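Local coordinates for protein broad specificity aminotransferase (Leishmania mexicana, PDB 4WB0) that probably transfers amino groups between aspartate and 2-oxoglutarate, using pyridoxal 5'-phosphate as cofactor, and works as a homodimer, at residues 135-140 and 188-193; 250-255 and 271-276; 259-264 and 305-310. All blocks are in the same frame, centred on the assembly; numbering follows the deposited sequence. Where two conformers were deposited one is given.

Contact 1: residues 135-140 and 188-193; sequences YLADPT and LLHQCA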
loop_
_atom_site.group_PDB
_atom_site.type_symbol
_atom_site.label_atom_id
_atom_site.label_comp_id
_atom_site.label_asym_id
_atom_site.label_seq_id
_atom_site.Cartn_x
_atom_site.Cartn_y
_atom_site.Cartn_z
ATOM N N TYR B 135 -4.434 22.726 8.844
ATOM C CA TYR B 135 -3.768 23.021 10.097
ATOM C C TYR B 135 -3.285 21.774 10.819
ATOM O O TYR B 135 -4.058 20.835 11.083
ATOM C CB TYR B 135 -4.707 23.792 11.018
ATOM C CG TYR B 135 -4.837 25.236 10.677
ATOM C CD1 TYR B 135 -5.661 25.645 9.641
ATOM C CD2 TYR B 135 -4.171 26.200 11.415
ATOM C CE1 TYR B 135 -5.820 26.991 9.345
ATOM C CE2 TYR B 135 -4.330 27.547 11.136
ATOM C CZ TYR B 135 -5.143 27.930 10.092
ATOM O OH TYR B 135 -5.307 29.252 9.819
ATOM N N LEU B 136 -1.992 21.774 11.117
ATOM C CA LEU B 136 -1.343 20.682 11.860
ATOM C C LEU B 136 -1.005 21.166 13.276
ATOM O O LEU B 136 -0.861 22.370 13.479
ATOM C CB LEU B 136 -0.091 20.239 11.124
ATOM C CG LEU B 136 -0.258 19.843 9.648
ATOM C CD1 LEU B 136 1.060 19.241 9.095
ATOM C CD2 LEU B 136 -1.357 18.876 9.479
ATOM N N ALA B 137 -0.869 20.255 14.247
ATOM C CA ALA B 137 -0.528 20.665 15.621
ATOM C C ALA B 137 0.933 21.149 15.688
ATOM O O ALA B 137 1.799 20.625 14.949
ATOM C CB ALA B 137 -0.732 19.507 16.606
ATOM N N ASP B 138 1.192 22.111 16.580
ATOM C CA ASP B 138 2.551 22.538 16.921
ATOM C C ASP B 138 3.017 21.960 18.269
ATOM O O ASP B 138 2.561 22.410 19.323
ATOM C CB ASP B 138 2.636 24.070 16.988
ATOM C CG ASP B 138 3.962 24.548 17.538
ATOM O OD1 ASP B 138 4.977 23.896 17.185
ATOM O OD2 ASP B 138 3.982 25.540 18.322
ATOM N N PRO B 139 3.932 20.980 18.251
ATOM C CA PRO B 139 4.500 20.221 17.123
ATOM C C PRO B 139 3.635 19.044 16.750
ATOM O O PRO B 139 2.662 18.783 17.453
ATOM C CB PRO B 139 5.825 19.719 17.673
ATOM C CG PRO B 139 5.492 19.460 19.130
ATOM C CD PRO B 139 4.490 20.530 19.534
ATOM N N THR B 140 4.006 18.331 15.690
ATOM C CA THR B 140 3.326 17.082 15.338
ATOM C C THR B 140 4.268 16.094 14.645
ATOM O O THR B 140 5.383 16.445 14.272
ATOM C CB THR B 140 2.088 17.326 14.402
ATOM O OG1 THR B 140 1.299 16.115 14.290
ATOM C CG2 THR B 140 2.546 17.769 12.995
ATOM N N LEU B 188 -6.213 18.775 11.352
ATOM C CA LEU B 188 -5.747 17.394 11.620
ATOM C C LEU B 188 -5.494 17.319 13.119
ATOM O O LEU B 188 -4.569 17.951 13.637
ATOM C CB LEU B 188 -4.501 17.095 10.803
ATOM C CG LEU B 188 -3.863 15.693 10.756
ATOM C CD1 LEU B 188 -4.908 14.627 10.636
ATOM C CD2 LEU B 188 -2.833 15.652 9.600
ATOM N N LEU B 189 -6.377 16.629 13.824
ATOM C CA LEU B 189 -6.326 16.513 15.276
ATOM C C LEU B 189 -5.870 15.128 15.665
ATOM O O LEU B 189 -6.256 14.164 15.029
ATOM C CB LEU B 189 -7.710 16.740 15.903
ATOM C CG LEU B 189 -8.387 18.065 15.544
ATOM C CD1 LEU B 189 -9.785 18.207 16.210
ATOM C CD2 LEU B 189 -7.433 19.297 15.909
ATOM N N HIS B 190 -5.038 15.036 16.688
ATOM C CA HIS B 190 -4.655 13.741 17.256
ATOM C C HIS B 190 -5.780 13.282 18.188
ATOM O O HIS B 190 -6.081 13.938 19.167
ATOM C CB HIS B 190 -3.361 13.850 18.030
ATOM C CG HIS B 190 -2.181 14.192 17.184
ATOM N ND1 HIS B 190 -1.077 13.376 17.100
ATOM C CD2 HIS B 190 -1.903 15.288 16.432
ATOM C CE1 HIS B 190 -0.188 13.931 16.295
ATOM N NE2 HIS B 190 -0.660 15.095 15.883
ATOM N N GLN B 191 -6.360 12.134 17.910
ATOM C CA GLN B 191 -7.531 11.690 18.659
ATOM C C GLN B 191 -7.225 11.424 20.137
ATOM O O GLN B 191 -8.038 11.701 20.994
ATOM C CB GLN B 191 -8.104 10.442 17.942
ATOM C CG GLN B 191 -9.594 10.181 18.140
ATOM C CD GLN B 191 -9.874 9.395 19.365
ATOM O OE1 GLN B 191 -10.814 9.696 20.107
ATOM N NE2 GLN B 191 -9.080 8.338 19.592
ATOM N N CYS B 192 -6.092 10.786 20.425
ATOM C CA CYS B 192 -5.586 10.642 21.800
ATOM C C CYS B 192 -4.071 10.354 21.747
ATOM O O CYS B 192 -3.570 9.993 20.708
ATOM C CB CYS B 192 -6.293 9.527 22.569
ATOM S SG CYS B 192 -5.852 7.846 22.026
ATOM N N ALA B 193 -3.363 10.510 22.862
ATOM C CA ALA B 193 -1.904 10.320 22.900
ATOM C C ALA B 193 -1.217 11.142 21.802
ATOM O O ALA B 193 -0.663 10.591 20.830
ATOM C CB ALA B 193 -1.544 8.856 22.750
HETATM O O HOH W 1 -1.631 17.570 13.425
#
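Thr140 and His190 meet through a side-chain hydrogen bond, just past the C-terminal end of one strand and at the end of its parallel neighbour. The strands, 134-138 and 186-190, belong to the mixed sheet of the large domain in the aspartate aminotransferase fold. Thr140 OG1 lies 2.7 Å from His190 NE2, and either atom could be the donor. The hydroxyl comes at the edge of the imidazole, in the plane of the ring. OG1 stands anti to the backbone N of Thr140 (chi1 -169°), which turns it to the ring.

Further back the strands touch directly. Leu188 N gives a nearly straight bond to Tyr135 O at 3.0 Å, with an N-H...O angle of 172°. Beside it, the Leu136 and Leu188 side chains lie alongside with their tips turned the same way. They meet at Leu136 CD2 and Leu188 CD2, 3.5 Å apart. The strand directions differ by 37°, and the backbones part beyond this point. Ala137 N and Leu188 O are 4.4 Å apart, too far for a direct bond, and one water joins them. Leu188 O also accepts a bond from the hydroxyl of Tyr159.

The second shell includes helix 142-151. Its His144 meets the His190 ring, makes a weak hydrogen bond to Thr140 OG1, and packs on Leu136 and Leu188. Two histidine partners, one of them weak, would restrain the hydroxyl. In relatives the corresponding threonine and histidines belong to the hydrogen-bond network behind the pyridine ring of the cofactor, and Thr140, His190 and His144 probably do the same here. The chain reaches Thr140 through a cis peptide bond before Pro139. At the bridging water, Ala137 N donates over 2.9 Å to the water oxygen, which in turn donates to Leu188 O.

Contact 2: residues 250-255 and 271-276; sequences EVLLAQ and LSLLLK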
loop_
_atom_site.group_PDB
_atom_site.type_symbol
_atom_site.label_atom_id
_atom_site.label_comp_id
_atom_site.label_asym_id
_atom_site.label_seq_id
_atom_site.Cartn_x
_atom_site.Cartn_y
_atom_site.Cartn_z
ATOM N N GLU B 250 -19.034 15.988 11.068
ATOM C CA GLU B 250 -18.739 14.976 10.046
ATOM C C GLU B 250 -17.274 14.549 10.105
ATOM O O GLU B 250 -16.418 15.074 9.380
ATOM C CB GLU B 250 -19.098 15.505 8.661
ATOM C CG GLU B 250 -20.592 15.580 8.469
ATOM C CD GLU B 250 -21.001 16.486 7.333
ATOM O OE1 GLU B 250 -20.311 17.511 7.088
ATOM O OE2 GLU B 250 -22.030 16.162 6.695
ATOM N N VAL B 251 -16.993 13.594 10.996
ATOM C CA VAL B 251 -15.638 13.266 11.386
ATOM C C VAL B 251 -14.989 12.448 10.288
ATOM O O VAL B 251 -15.555 11.438 9.915
ATOM C CB VAL B 251 -15.597 12.442 12.700
ATOM C CG1 VAL B 251 -14.217 11.944 12.972
ATOM C CG2 VAL B 251 -16.068 13.280 13.913
ATOM N N LEU B 252 -13.847 12.901 9.760
ATOM C CA LEU B 252 -12.987 12.039 8.932
ATOM C C LEU B 252 -11.927 11.463 9.892
ATOM O O LEU B 252 -11.338 12.213 10.683
ATOM C CB LEU B 252 -12.347 12.829 7.772
ATOM C CG LEU B 252 -11.605 11.916 6.766
ATOM C CD1 LEU B 252 -12.604 10.996 6.026
ATOM C CD2 LEU B 252 -10.742 12.805 5.842
ATOM N N LEU B 253 -11.743 10.150 9.895
ATOM C CA LEU B 253 -10.883 9.471 10.904
ATOM C C LEU B 253 -9.974 8.363 10.326
ATOM O O LEU B 253 -10.434 7.448 9.627
ATOM C CB LEU B 253 -11.778 8.888 12.005
ATOM C CG LEU B 253 -10.997 8.381 13.235
ATOM C CD1 LEU B 253 -11.841 8.653 14.445
ATOM C CD2 LEU B 253 -10.699 6.897 13.125
ATOM N N ALA B 254 -8.678 8.494 10.605
ATOM C CA ALA B 254 -7.637 7.545 10.157
ATOM C C ALA B 254 -7.238 6.701 11.325
ATOM O O ALA B 254 -6.787 7.237 12.347
ATOM C CB ALA B 254 -6.433 8.268 9.629
ATOM N N GLN B 255 -7.429 5.392 11.172
ATOM C CA GLN B 255 -7.251 4.424 12.214
ATOM C C GLN B 255 -6.121 3.441 11.939
ATOM O O GLN B 255 -5.994 2.954 10.829
ATOM C CB GLN B 255 -8.548 3.651 12.360
ATOM C CG GLN B 255 -8.564 2.604 13.391
ATOM C CD GLN B 255 -9.913 1.893 13.392
ATOM O OE1 GLN B 255 -10.390 1.412 12.352
ATOM N NE2 GLN B 255 -10.520 1.815 14.547
ATOM N N LEU B 271 -10.043 4.079 6.942
ATOM C CA LEU B 271 -10.449 5.471 6.810
ATOM C C LEU B 271 -11.979 5.494 6.808
ATOM O O LEU B 271 -12.584 4.717 6.063
ATOM C CB LEU B 271 -9.870 6.082 5.514
ATOM C CG LEU B 271 -10.301 7.537 5.238
ATOM C CD1 LEU B 271 -9.636 8.495 6.217
ATOM C CD2 LEU B 271 -9.965 7.977 3.795
ATOM N N SER B 272 -12.597 6.344 7.657
ATOM C CA SER B 272 -14.052 6.450 7.742
ATOM C C SER B 272 -14.497 7.903 7.814
ATOM O O SER B 272 -13.798 8.753 8.385
ATOM C CB SER B 272 -14.623 5.712 8.998
ATOM O OG SER B 272 -14.054 6.276 10.172
ATOM N N LEU B 273 -15.703 8.162 7.290
ATOM C CA LEU B 273 -16.336 9.447 7.278
ATOM C C LEU B 273 -17.767 9.303 7.768
ATOM O O LEU B 273 -18.523 8.467 7.247
ATOM C CB LEU B 273 -16.376 10.043 5.856
ATOM C CG LEU B 273 -17.163 11.323 5.719
ATOM C CD1 LEU B 273 -16.366 12.436 6.443
ATOM C CD2 LEU B 273 -17.400 11.630 4.257
ATOM N N LEU B 274 -18.129 10.138 8.746
ATOM C CA LEU B 274 -19.498 10.203 9.236
ATOM C C LEU B 274 -20.272 11.157 8.353
ATOM O O LEU B 274 -19.964 12.347 8.299
ATOM C CB LEU B 274 -19.548 10.679 10.684
ATOM C CG LEU B 274 -18.793 9.798 11.663
ATOM C CD1 LEU B 274 -18.994 10.364 13.075
ATOM C CD2 LEU B 274 -19.281 8.363 11.602
ATOM N N LEU B 275 -21.260 10.641 7.651
ATOM C CA LEU B 275 -21.989 11.442 6.667
ATOM C C LEU B 275 -23.423 10.952 6.516
ATOM O O LEU B 275 -23.621 9.798 6.147
ATOM C CB LEU B 275 -21.292 11.362 5.316
ATOM C CG LEU B 275 -21.846 12.230 4.205
ATOM C CD1 LEU B 275 -21.745 13.717 4.592
ATOM C CD2 LEU B 275 -21.120 11.916 2.866
ATOM N N LYS B 276 -24.406 11.824 6.763
ATOM C CA LYS B 276 -25.825 11.416 6.831
ATOM C C LYS B 276 -26.447 10.879 5.519
ATOM O O LYS B 276 -27.141 9.855 5.531
ATOM C CB LYS B 276 -26.679 12.601 7.325
HETATM O O HOH W 2 -23.915 14.618 7.361
HETATM O O HOH W 3 -15.243 8.639 10.966
HETATM O O HOH W 4 -11.626 4.976 10.434
#
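Glu250 runs along the backbone of Leu274 and ends against Leu275. Its CB and CG each lie 3.3 Å from Leu274 O, an acceptor that the contact buries without a hydrogen-bond partner in the model. CG stands anti to the carbonyl carbon of Glu250 (chi1 -72°), and the chain continues extended. CD then passes 4.0 Å from Leu275 CD1, and OE2 comes within 3.2 Å of that same methyl as the two side chains cross. Thr11 and Thr12 of the other subunit bond the carboxylate through their hydroxyls.

Further along, Leu253 and Ser272 form a hydrogen-bonded antiparallel pair. Leu253 N reaches Ser272 O at 2.9 Å, and Ser272 N returns a bond to Leu253 O. In one of its two conformers, Ser272 OG lies within bonding distance of two waters, which donate to Val251 O and Leu253 O. On the opposite face, Leu252 CD1 sits 3.9 Å from both Leu271 CD1 and Leu273 CB.

This is a beta hairpin. Its returning strand, 268-274, runs antiparallel to both neighbours in the seven-stranded sheet, as is typical of fold type I pyridoxal-phosphate enzymes.

Contact 3: residues 259-264 and 305-310; sequences KNMGLY and RLAHLI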
loop_
_atom_site.group_PDB
_atom_site.type_symbol
_atom_site.label_atom_id
_atom_site.label_comp_id
_atom_site.label_asym_id
_atom_site.label_seq_id
_atom_site.Cartn_x
_atom_site.Cartn_y
_atom_site.Cartn_z
ATOM N N LYS B 259 -0.027 -0.158 16.719
ATOM C CA LYS B 259 0.430 -0.149 18.112
ATOM C C LYS B 259 -0.496 -0.981 18.994
ATOM O O LYS B 259 0.005 -1.765 19.788
ATOM C CB LYS B 259 0.542 1.275 18.690
ATOM C CG LYS B 259 1.666 2.112 18.069
ATOM C CD LYS B 259 1.236 2.678 16.743
ATOM C CE LYS B 259 2.369 3.451 16.011
ATOM N NZ LYS B 259 1.788 4.170 14.810
ATOM N N ASN B 260 -1.812 -0.787 18.898
ATOM C CA ASN B 260 -2.726 -1.428 19.848
ATOM C C ASN B 260 -2.847 -2.956 19.611
ATOM O O ASN B 260 -3.173 -3.669 20.548
ATOM C CB ASN B 260 -4.123 -0.728 19.885
ATOM C CG ASN B 260 -4.854 -0.784 18.584
ATOM O OD1 ASN B 260 -4.464 -1.506 17.653
ATOM N ND2 ASN B 260 -5.944 -0.020 18.497
ATOM N N MET B 261 -2.527 -3.463 18.418
ATOM C CA MET B 261 -2.346 -4.938 18.216
ATOM C C MET B 261 -0.918 -5.365 17.864
ATOM O O MET B 261 -0.669 -6.541 17.607
ATOM C CB MET B 261 -3.287 -5.445 17.131
ATOM C CG MET B 261 -4.706 -5.502 17.543
ATOM S SD MET B 261 -5.759 -6.199 16.254
ATOM C CE MET B 261 -7.351 -6.124 17.073
ATOM N N GLY B 262 0.045 -4.437 17.859
ATOM C CA GLY B 262 1.413 -4.810 17.525
ATOM C C GLY B 262 1.604 -5.252 16.071
ATOM O O GLY B 262 2.585 -5.945 15.760
ATOM N N LEU B 263 0.690 -4.846 15.193
ATOM C CA LEU B 263 0.714 -5.297 13.805
ATOM C C LEU B 263 1.433 -4.316 12.884
ATOM O O LEU B 263 1.000 -4.080 11.744
ATOM C CB LEU B 263 -0.707 -5.537 13.270
ATOM C CG LEU B 263 -1.388 -6.713 13.937
ATOM C CD1 LEU B 263 -2.835 -6.843 13.519
ATOM C CD2 LEU B 263 -0.689 -8.023 13.654
ATOM N N TYR B 264 2.568 -3.829 13.347
ATOM C CA TYR B 264 3.286 -2.772 12.635
ATOM C C TYR B 264 3.545 -3.184 11.184
ATOM O O TYR B 264 3.319 -2.424 10.251
ATOM C CB TYR B 264 4.610 -2.469 13.331
ATOM C CG TYR B 264 4.508 -2.094 14.791
ATOM C CD1 TYR B 264 4.559 -3.058 15.782
ATOM C CD2 TYR B 264 4.394 -0.751 15.169
ATOM C CE1 TYR B 264 4.469 -2.713 17.148
ATOM C CE2 TYR B 264 4.308 -0.380 16.558
ATOM C CZ TYR B 264 4.340 -1.380 17.534
ATOM O OH TYR B 264 4.234 -1.033 18.905
ATOM N N ARG B 305 -7.251 -9.846 8.396
ATOM C CA ARG B 305 -7.868 -11.082 8.876
ATOM C C ARG B 305 -7.478 -11.343 10.348
ATOM O O ARG B 305 -8.310 -11.756 11.130
ATOM C CB ARG B 305 -7.483 -12.272 7.994
ATOM C CG ARG B 305 -8.063 -12.236 6.579
ATOM C CD ARG B 305 -7.692 -13.487 5.807
ATOM N NE ARG B 305 -8.106 -13.432 4.408
ATOM C CZ ARG B 305 -9.365 -13.539 4.004
ATOM N NH1 ARG B 305 -10.337 -13.725 4.894
ATOM N NH2 ARG B 305 -9.663 -13.475 2.719
ATOM N N LEU B 306 -6.205 -11.106 10.710
ATOM C CA LEU B 306 -5.794 -11.129 12.120
ATOM C C LEU B 306 -6.614 -10.147 12.998
ATOM O O LEU B 306 -7.211 -10.562 14.016
ATOM C CB LEU B 306 -4.323 -10.822 12.275
ATOM C CG LEU B 306 -3.286 -11.862 11.794
ATOM C CD1 LEU B 306 -1.807 -11.230 11.813
ATOM C CD2 LEU B 306 -3.372 -13.161 12.644
ATOM N N ALA B 307 -6.684 -8.873 12.624
ATOM C CA ALA B 307 -7.406 -7.916 13.460
ATOM C C ALA B 307 -8.901 -8.220 13.542
ATOM O O ALA B 307 -9.499 -8.115 14.633
ATOM C CB ALA B 307 -7.150 -6.518 12.973
ATOM N N HIS B 308 -9.509 -8.670 12.437
ATOM C CA HIS B 308 -10.920 -9.016 12.482
ATOM C C HIS B 308 -11.217 -10.152 13.447
ATOM O O HIS B 308 -12.204 -10.100 14.179
ATOM C CB HIS B 308 -11.448 -9.428 11.088
ATOM C CG HIS B 308 -12.771 -10.107 11.145
ATOM N ND1 HIS B 308 -12.917 -11.462 10.906
ATOM C CD2 HIS B 308 -14.015 -9.629 11.404
ATOM C CE1 HIS B 308 -14.188 -11.796 11.057
ATOM N NE2 HIS B 308 -14.877 -10.701 11.350
ATOM N N LEU B 309 -10.378 -11.188 13.413
ATOM C CA LEU B 309 -10.589 -12.376 14.274
ATOM C C LEU B 309 -10.459 -11.965 15.776
ATOM O O LEU B 309 -11.257 -12.342 16.627
ATOM C CB LEU B 309 -9.582 -13.476 13.873
ATOM C CG LEU B 309 -9.654 -14.807 14.586
ATOM C CD1 LEU B 309 -11.081 -15.391 14.507
ATOM C CD2 LEU B 309 -8.623 -15.772 13.946
ATOM N N ILE B 310 -9.486 -11.120 16.079
ATOM C CA ILE B 310 -9.279 -10.689 17.457
ATOM C C ILE B 310 -10.452 -9.778 17.899
ATOM O O ILE B 310 -10.984 -9.904 19.022
ATOM C CB ILE B 310 -7.912 -10.005 17.586
ATOM C CG1 ILE B 310 -6.818 -11.046 17.424
ATOM C CG2 ILE B 310 -7.729 -9.329 18.948
ATOM C CD1 ILE B 310 -5.464 -10.409 17.089
#
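The Lys-Asn-Met-Gly-Leu-Tyr segment 259-264 lies in the connection between strands 252-256 and 268-274. In related aminotransferases the corresponding segment carries the lysine that forms the Schiff base with pyridoxal phosphate, and Lys259 is its probable counterpart. Met261 and Leu263 reach from this loop to helix 302-312.

The extended chain of Met261 beyond CG (chi2 -177°, chi3 180°) carries the thioether to the helix. SD rests on Ala307, 3.6 Å from Ala307 CB and 3.7 Å from Ala307 CA. The terminal methyl goes further. Met261 CE lies 3.7 Å from Ile310 CG2, and the two side chains lie alongside, running opposite ways. Met261 CE is also 3.8 Å from Ala307 O.

Leu263 packs on the preceding part of the helix. Its CD2 touches Leu306 CD1 at 3.9 Å, the side chains crossing at a slant, and its CD1 lies more loosely, 4.4 Å from Ala307 CB. Ala307 thus receives both loop residues. Its short side chain lets the sulfur come close to the helix backbone. Gly262 sits between the two residues with a positive phi (67°), and both side chains still face the helix.

Trp320 of helix 314-344 packs on Met261 and Ile310, and its NE1-H donates to Asn260 O. Leu306 meets helix 59-69 through Ala64 and Leu68.

Across the two segments there are no hydrogen bonds. Methyl groups and one thioether make up most of the interface. Residues 259-264 and 305-310 are therefore held to each other by apolar packing alone.

Contacts 1 and 2 lie in the same mixed sheet, with centres 16 Å apart and nearest atoms about 5 Å apart. Strand 219-224 runs between them and touches both. Contact 3 adjoins contact 2 in sequence, because its loop 259-264 lies within the hairpin connection. Their centres are 21 Å apart. Contacts 1 and 3 have centres 24 Å apart, yet both probably border the cofactor site. As in relatives, the cofactor probably lies between the Lys259 loop and the strand ends of contact 1. Tyr77 of the other subunit makes an edge-to-face stack with Tyr264, placing this region near the dimer interface.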